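Local atomic coordinates of LipS lipolytic enzyme (Unidentified, PDB entry 4FBL), a protein that probably hydrolyses ester bonds of lipids, as a thermostable lipolytic enzyme of the alpha/beta-hydrolase fold with a likely serine nucleophile. Residues Ser99-Thr105 with His202-Ile206; Met112-Glu116 with Phe141-Phe145; Ala153-Met157 with Gly207-Glu211. All blocks are in the same frame, centred on the assembly; numbering follows the deposited sequence.

How the contacts relate
Contacts 1 and 2 share helix 101-118: contact 1 takes its N-terminal end, contact 2 a later part, with centres about 19 Å apart. Contacts 1 and 3 share helix 200-213 on consecutive turns. They touch where L203 CD2 meets M157 CG at 4.2 Å, and their centres are about 11 Å apart. Contact 1 is mostly buried, apolar and aromatic. Contacts 2 and 3 are only partly buried and add a salt bridge: at the exposed edge in contact 2, at the subunit interface in contact 3. None has a direct hydrogen bond across its segments. Contact 3 has a bridging water and close backbone packing on a glycine. All three also reach the second subunit.

Contact 1 of 3, residues Ser99-Thr105 with His202-Ile206; sequences STASDWT and HLITI
Two helices meet here. S99 and T100 are extended; the chain becomes helical at A101, the start of helix 101-118. Segment 202-206 is helical throughout, part of helix 200-213. The short helix axes approach to 10.0 Å at a signed crossing angle of -55°. The closest CA pair is A101 and H202, 5.0 Å apart.

H202 has the most surface covered. Its CA-to-CB bond points toward the other helix, with chi1 m. T100 CA lies over one face of the imidazole, 3.6 Å from the H202 ring centroid, a CH-pi contact. H202 CB packs 3.5 Å from W104 CZ3. W104 has chi1 m and chi2 -31°, and W104 NE1 hydrogen-bonds to T87 O.

A101 and I206 come next. Both CA-to-CB bonds point toward the other helix. A101 CB touches I206 CD1 at 3.6 Å. I206 is m,m, and its CD1 also meets T105 CG2 at 3.9 Å.

T100 (chi1 p) is the N-cap of a capping box: D103 N donates to T100 OG1 at 3.2 Å, and T100 N to D103 OD2 at 2.9 Å. F167 of the second subunit packs on A101 and T105, and T205 OG1 hydrogen-bonds to T205 OG1 of that subunit.

Helix 200-213 lies between strands 147-151 and 221-226, in the connection where alpha/beta hydrolases commonly carry a cap. The L203 side chain is about 7 Å from the bound spermidine.

No hydrogen bond joins the two segments. Their fit therefore rests on van der Waals and CH-pi packing, while the capping bonds stay within segment 99-105.

Contact 2 of 3, residues Met112-Glu116 with Phe141-Phe145; sequences MRWLE and FPERF
Segment 112-116 is helical, within helix 101-118. Segment 141-145 is the turn between helix 129-140 and strand 147-151. The closest CA atoms, M112 and R144, are 9.4 Å apart, so side chains span the gap. F141 is the first residue to leave the helix (phi/psi -130/75). Its ring, with chi1 m, presents a face to M112 (m,t,p): M112 CE is 4.2 Å from the F141 centroid, a CH-pi contact. M112 SD lies obliquely, 4.6 Å from the F141 centroid, a Met-aromatic contact. The chain then turns, R144 N donating to F141 O at 3.1 Å. This is an alpha-to-beta connection of the alpha/beta-hydrolase fold, packed against a neighbouring helix. R144 (chi1 t) reaches E116: R144 NH1 lies 3.3 Å from E116 OE1, a salt bridge of charges alone, because the oxygen is well out of the guanidinium plane. F145 (chi1 m) sets its ring edge to M112 SD, with F145 CZ at 3.8 Å, a second Met-aromatic contact. F145 also packs on L122 and M124.

Contact 3 of 3, residues Ala153-Met157 with Gly207-Glu211; sequences AALRM and GAVAE
Segment 153-157 is a loop after strand 147-151. It passes close to segment 207-211, one stretch of helix 200-213. The nearest CA atoms are L155 and G207, only 3.8 Å apart. A side chain on G207 would not fit: an ideal CB would clash with the carbonyl oxygens of A154 and L155. A154 O lies 3.5 Å from G207 CA, and L155 O makes a CA-H...O contact with the same G207 CA at 3.4 Å.

The CA-to-CB bond of L155 runs sideways. With chi1 -90° and chi2 p, L155 lays CG on A210 CB at 4.0 Å and CD2 3.9 Å from E211 CA. I240 and A132 also contact this side chain, from helices 235-243 and 129-140.

R156 also leaves sideways, with chi1 m and chi2 t. Chi3 lies between wells at 108° and chi4 is -91°. The chain passes E211 with R156 CG 3.2 Å and R156 NE 3.4 Å from E211 OE1. The NE contact is a salt bridge, while R156 NH1 pairs with E158 and R156 NH2 with E211 of the second subunit, a pairing that E211 OE2 returns with R156 of that subunit. E211 is extended (t,t), and its CA-to-CB bond points toward the loop. One water donates to E211 OE1 at 2.5 Å and to L155 O at 2.9 Å.

A154 hydrogen-bonds through its backbone to S128, the probable nucleophile of a GxSxG elbow. The contact thus joins the loop after a central strand to helix 200-213 beside the likely active site of an alpha/beta hydrolase.

Contact 1 of 3, residues Ser99-Thr105 with His202-Ile206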
# COMPACT_ATOMS: atom_id res chain seq x y z
N SER C 99 -12.65 -9.43 4.78
CA SER C 99 -11.97 -8.76 5.89
C SER C 99 -10.95 -7.80 5.32
O SER C 99 -10.41 -8.02 4.22
CB SER C 99 -11.24 -9.83 6.73
OG SER C 99 -12.18 -10.74 7.31
N THR C 100 -10.72 -6.71 6.03
CA THR C 100 -9.87 -5.69 5.51
C THR C 100 -8.68 -5.28 6.45
O THR C 100 -8.66 -5.62 7.67
CB THR C 100 -10.73 -4.44 5.25
OG1 THR C 100 -11.13 -3.91 6.50
CG2 THR C 100 -12.06 -4.73 4.45
N ALA C 101 -7.79 -4.43 5.92
CA ALA C 101 -6.79 -3.77 6.76
C ALA C 101 -7.38 -2.87 7.86
O ALA C 101 -6.73 -2.76 8.93
CB ALA C 101 -5.73 -3.04 5.94
N SER C 102 -8.54 -2.21 7.66
CA SER C 102 -9.20 -1.53 8.77
C SER C 102 -9.56 -2.51 9.89
O SER C 102 -9.41 -2.18 11.09
CB SER C 102 -10.46 -0.71 8.33
OG SER C 102 -9.98 0.22 7.33
N ASP C 103 -10.13 -3.65 9.55
CA ASP C 103 -10.39 -4.70 10.54
C ASP C 103 -9.10 -5.05 11.29
O ASP C 103 -9.13 -5.13 12.49
CB ASP C 103 -10.90 -5.99 9.86
CG ASP C 103 -12.30 -5.81 9.17
OD1 ASP C 103 -13.08 -4.96 9.56
OD2 ASP C 103 -12.63 -6.51 8.21
N TRP C 104 -8.00 -5.33 10.61
CA TRP C 104 -6.85 -5.88 11.29
C TRP C 104 -6.13 -4.88 12.17
O TRP C 104 -5.58 -5.24 13.21
CB TRP C 104 -5.84 -6.57 10.33
CG TRP C 104 -6.55 -7.67 9.53
CD1 TRP C 104 -7.61 -8.43 9.95
CD2 TRP C 104 -6.33 -8.02 8.14
NE1 TRP C 104 -8.06 -9.27 8.94
CE2 TRP C 104 -7.30 -9.03 7.81
CE3 TRP C 104 -5.46 -7.53 7.15
CZ2 TRP C 104 -7.39 -9.61 6.54
CZ3 TRP C 104 -5.54 -8.11 5.83
CH2 TRP C 104 -6.47 -9.17 5.57
N THR C 105 -6.10 -3.64 11.75
CA THR C 105 -5.48 -2.62 12.60
C THR C 105 -6.40 -2.37 13.82
O THR C 105 -5.92 -2.09 14.94
CB THR C 105 -5.20 -1.30 11.83
OG1 THR C 105 -6.33 -0.90 11.02
CG2 THR C 105 -3.96 -1.44 10.97
N HIS C 202 -5.19 -5.68 0.99
CA HIS C 202 -4.96 -5.34 2.41
C HIS C 202 -3.63 -5.76 2.95
O HIS C 202 -3.06 -5.03 3.79
CB HIS C 202 -6.13 -5.96 3.17
CG HIS C 202 -7.40 -5.36 2.70
ND1 HIS C 202 -8.42 -6.06 2.07
CD2 HIS C 202 -7.81 -4.07 2.76
CE1 HIS C 202 -9.40 -5.23 1.75
NE2 HIS C 202 -9.06 -4.01 2.18
N LEU C 203 -3.09 -6.91 2.52
CA LEU C 203 -1.74 -7.22 2.89
C LEU C 203 -0.77 -6.18 2.43
O LEU C 203 0.17 -5.76 3.17
CB LEU C 203 -1.32 -8.59 2.35
CG LEU C 203 0.15 -9.06 2.41
CD1 LEU C 203 0.73 -9.23 3.78
CD2 LEU C 203 0.43 -10.41 1.62
N ILE C 204 -0.90 -5.76 1.17
CA ILE C 204 0.09 -4.82 0.58
C ILE C 204 -0.07 -3.42 1.28
O ILE C 204 0.93 -2.75 1.55
CB ILE C 204 -0.17 -4.68 -0.99
CG1 ILE C 204 0.42 -5.91 -1.74
CG2 ILE C 204 0.56 -3.47 -1.52
CD1 ILE C 204 -0.19 -6.21 -3.14
N THR C 205 -1.31 -3.05 1.59
CA THR C 205 -1.61 -1.74 2.20
C THR C 205 -0.88 -1.65 3.57
O THR C 205 -0.10 -0.68 3.87
CB THR C 205 -3.16 -1.52 2.45
OG1 THR C 205 -3.88 -1.45 1.19
CG2 THR C 205 -3.39 -0.18 3.21
N ILE C 206 -1.07 -2.70 4.41
CA ILE C 206 -0.42 -2.71 5.72
C ILE C 206 1.06 -2.61 5.56
O ILE C 206 1.71 -1.87 6.32
CB ILE C 206 -0.71 -4.03 6.57
CG1 ILE C 206 -2.18 -4.19 6.89
CG2 ILE C 206 0.13 -3.97 7.91
CD1 ILE C 206 -2.59 -3.13 7.75

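Contact 2 of 3, residues Met112-Glu116 with Phe141-Phe145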
# COMPACT_ATOMS: atom_id res chain seq x y z
N MET C 112 -4.36 -3.89 22.20
CA MET C 112 -3.56 -2.85 22.92
C MET C 112 -4.42 -2.31 24.03
O MET C 112 -3.93 -2.10 25.12
CB MET C 112 -3.24 -1.62 22.05
CG MET C 112 -2.05 -1.86 21.17
SD MET C 112 -1.73 -0.49 20.04
CE MET C 112 -1.44 0.83 21.26
N ARG C 113 -5.71 -2.08 23.79
CA ARG C 113 -6.57 -1.57 24.86
C ARG C 113 -6.74 -2.60 25.99
O ARG C 113 -6.79 -2.22 27.16
CB ARG C 113 -7.91 -1.09 24.31
CG ARG C 113 -7.65 0.16 23.41
CD ARG C 113 -8.85 0.63 22.62
NE ARG C 113 -8.60 1.95 22.02
CZ ARG C 113 -9.36 2.52 21.08
NH1 ARG C 113 -10.42 1.87 20.58
NH2 ARG C 113 -9.04 3.73 20.61
N TRP C 114 -6.81 -3.88 25.65
CA TRP C 114 -6.99 -4.96 26.64
C TRP C 114 -5.74 -5.04 27.53
O TRP C 114 -5.86 -5.19 28.78
CB TRP C 114 -7.26 -6.28 25.90
CG TRP C 114 -7.46 -7.49 26.77
CD1 TRP C 114 -8.66 -7.99 27.20
CD2 TRP C 114 -6.43 -8.38 27.30
NE1 TRP C 114 -8.44 -9.14 27.97
CE2 TRP C 114 -7.10 -9.39 28.05
CE3 TRP C 114 -5.01 -8.40 27.23
CZ2 TRP C 114 -6.39 -10.46 28.69
CZ3 TRP C 114 -4.29 -9.44 27.90
CH2 TRP C 114 -4.99 -10.45 28.63
N LEU C 115 -4.56 -4.91 26.90
CA LEU C 115 -3.29 -4.93 27.63
C LEU C 115 -3.15 -3.71 28.50
O LEU C 115 -2.70 -3.84 29.59
CB LEU C 115 -2.09 -5.00 26.67
CG LEU C 115 -1.87 -6.27 25.94
CD1 LEU C 115 -0.79 -6.12 24.89
CD2 LEU C 115 -1.53 -7.46 26.82
N GLU C 116 -3.57 -2.55 28.05
CA GLU C 116 -3.43 -1.33 28.84
C GLU C 116 -4.34 -1.32 30.08
O GLU C 116 -3.99 -0.78 31.08
CB GLU C 116 -3.72 -0.10 28.00
CG GLU C 116 -2.54 0.36 27.26
CD GLU C 116 -2.96 1.03 25.97
OE1 GLU C 116 -2.09 1.22 25.11
OE2 GLU C 116 -4.15 1.34 25.77
N PHE C 141 1.76 4.85 17.32
CA PHE C 141 1.65 5.25 18.77
C PHE C 141 3.07 5.25 19.31
O PHE C 141 3.49 4.30 19.97
CB PHE C 141 0.86 4.22 19.51
CG PHE C 141 -0.53 3.99 18.92
CD1 PHE C 141 -1.59 4.91 19.17
CD2 PHE C 141 -0.76 2.88 18.08
CE1 PHE C 141 -2.89 4.67 18.58
CE2 PHE C 141 -2.04 2.61 17.53
CZ PHE C 141 -3.11 3.50 17.76
N PRO C 142 3.84 6.26 18.95
CA PRO C 142 5.27 6.19 19.14
C PRO C 142 5.76 6.16 20.59
O PRO C 142 6.89 5.85 20.79
CB PRO C 142 5.78 7.50 18.48
CG PRO C 142 4.66 8.05 17.73
CD PRO C 142 3.43 7.57 18.41
N GLU C 143 4.94 6.49 21.57
CA GLU C 143 5.41 6.49 22.95
C GLU C 143 4.83 5.30 23.66
O GLU C 143 5.01 5.17 24.88
CB GLU C 143 4.82 7.70 23.74
CG GLU C 143 4.85 8.98 23.00
CD GLU C 143 6.08 9.76 23.32
OE1 GLU C 143 7.20 9.25 23.21
OE2 GLU C 143 5.91 10.93 23.69
N ARG C 144 4.08 4.45 22.97
CA ARG C 144 3.27 3.58 23.72
C ARG C 144 4.04 2.29 24.11
O ARG C 144 3.78 1.68 25.15
CB ARG C 144 2.09 3.23 22.92
CG ARG C 144 1.10 2.61 23.85
CD ARG C 144 -0.24 2.75 23.17
NE ARG C 144 -1.00 3.98 23.41
CZ ARG C 144 -2.30 4.11 23.08
NH1 ARG C 144 -2.98 3.10 22.50
NH2 ARG C 144 -2.92 5.25 23.35
N PHE C 145 4.98 1.88 23.26
CA PHE C 145 5.64 0.58 23.45
C PHE C 145 7.00 0.76 24.08
O PHE C 145 7.74 1.67 23.72
CB PHE C 145 5.75 -0.18 22.10
CG PHE C 145 4.40 -0.66 21.61
CD1 PHE C 145 3.87 -1.86 22.09
CD2 PHE C 145 3.63 0.14 20.78
CE1 PHE C 145 2.55 -2.30 21.72
CE2 PHE C 145 2.35 -0.32 20.35
CZ PHE C 145 1.86 -1.54 20.82

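Contact 3 of 3, residues Ala153-Met157 with Gly207-Glu211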
# COMPACT_ATOMS: atom_id res chain seq x y z
N ALA C 153 9.09 -9.53 8.98
CA ALA C 153 7.99 -8.61 8.81
C ALA C 153 7.75 -8.32 7.32
O ALA C 153 8.71 -8.08 6.61
CB ALA C 153 8.29 -7.29 9.55
N ALA C 154 6.49 -8.36 6.89
CA ALA C 154 6.11 -8.30 5.47
C ALA C 154 5.80 -6.82 5.04
O ALA C 154 4.64 -6.43 4.80
CB ALA C 154 4.90 -9.20 5.23
N LEU C 155 6.81 -6.00 5.05
CA LEU C 155 6.65 -4.55 4.59
C LEU C 155 6.61 -4.46 3.04
O LEU C 155 5.76 -3.73 2.48
CB LEU C 155 7.73 -3.70 5.14
CG LEU C 155 7.45 -3.03 6.51
CD1 LEU C 155 7.27 -4.00 7.65
CD2 LEU C 155 8.69 -2.23 6.85
N ARG C 156 7.50 -5.22 2.38
CA ARG C 156 7.65 -5.23 0.88
C ARG C 156 7.66 -6.67 0.39
O ARG C 156 8.62 -7.39 0.65
CB ARG C 156 8.95 -4.54 0.51
CG ARG C 156 8.99 -3.07 0.89
CD ARG C 156 10.37 -2.41 0.32
NE ARG C 156 10.11 -1.51 -0.80
CZ ARG C 156 10.10 -1.85 -2.10
NH1 ARG C 156 10.40 -3.09 -2.50
NH2 ARG C 156 9.81 -0.95 -3.01
N MET C 157 6.57 -7.11 -0.26
CA MET C 157 6.52 -8.47 -0.80
C MET C 157 7.35 -8.58 -2.09
O MET C 157 7.84 -9.66 -2.44
CB MET C 157 5.12 -8.92 -1.09
CG MET C 157 4.15 -8.98 0.15
SD MET C 157 4.84 -10.09 1.42
CE MET C 157 4.43 -11.67 0.67
N GLY C 207 1.64 -3.40 4.63
CA GLY C 207 3.06 -3.32 4.49
C GLY C 207 3.54 -1.91 4.09
O GLY C 207 4.57 -1.37 4.59
N ALA C 208 2.83 -1.31 3.15
CA ALA C 208 3.22 0.07 2.74
C ALA C 208 3.07 1.18 3.84
O ALA C 208 3.91 2.08 3.97
CB ALA C 208 2.45 0.47 1.50
N VAL C 209 1.97 1.12 4.60
CA VAL C 209 1.75 2.09 5.66
C VAL C 209 2.88 1.93 6.69
O VAL C 209 3.51 2.91 7.10
CB VAL C 209 0.35 2.00 6.28
CG1 VAL C 209 0.27 2.87 7.61
CG2 VAL C 209 -0.72 2.46 5.22
N ALA C 210 3.22 0.67 7.03
CA ALA C 210 4.32 0.43 8.00
C ALA C 210 5.61 0.93 7.53
O ALA C 210 6.39 1.56 8.35
CB ALA C 210 4.48 -1.13 8.33
N GLU C 211 5.95 0.58 6.27
CA GLU C 211 7.16 1.12 5.71
C GLU C 211 7.23 2.68 5.81
O GLU C 211 8.30 3.24 6.11
CB GLU C 211 7.33 0.72 4.23
CG GLU C 211 8.78 1.11 3.79
CD GLU C 211 9.11 0.72 2.28
OE1 GLU C 211 8.35 0.01 1.65
OE2 GLU C 211 10.15 1.10 1.74
O HOH W 1 6.16 -1.09 1.36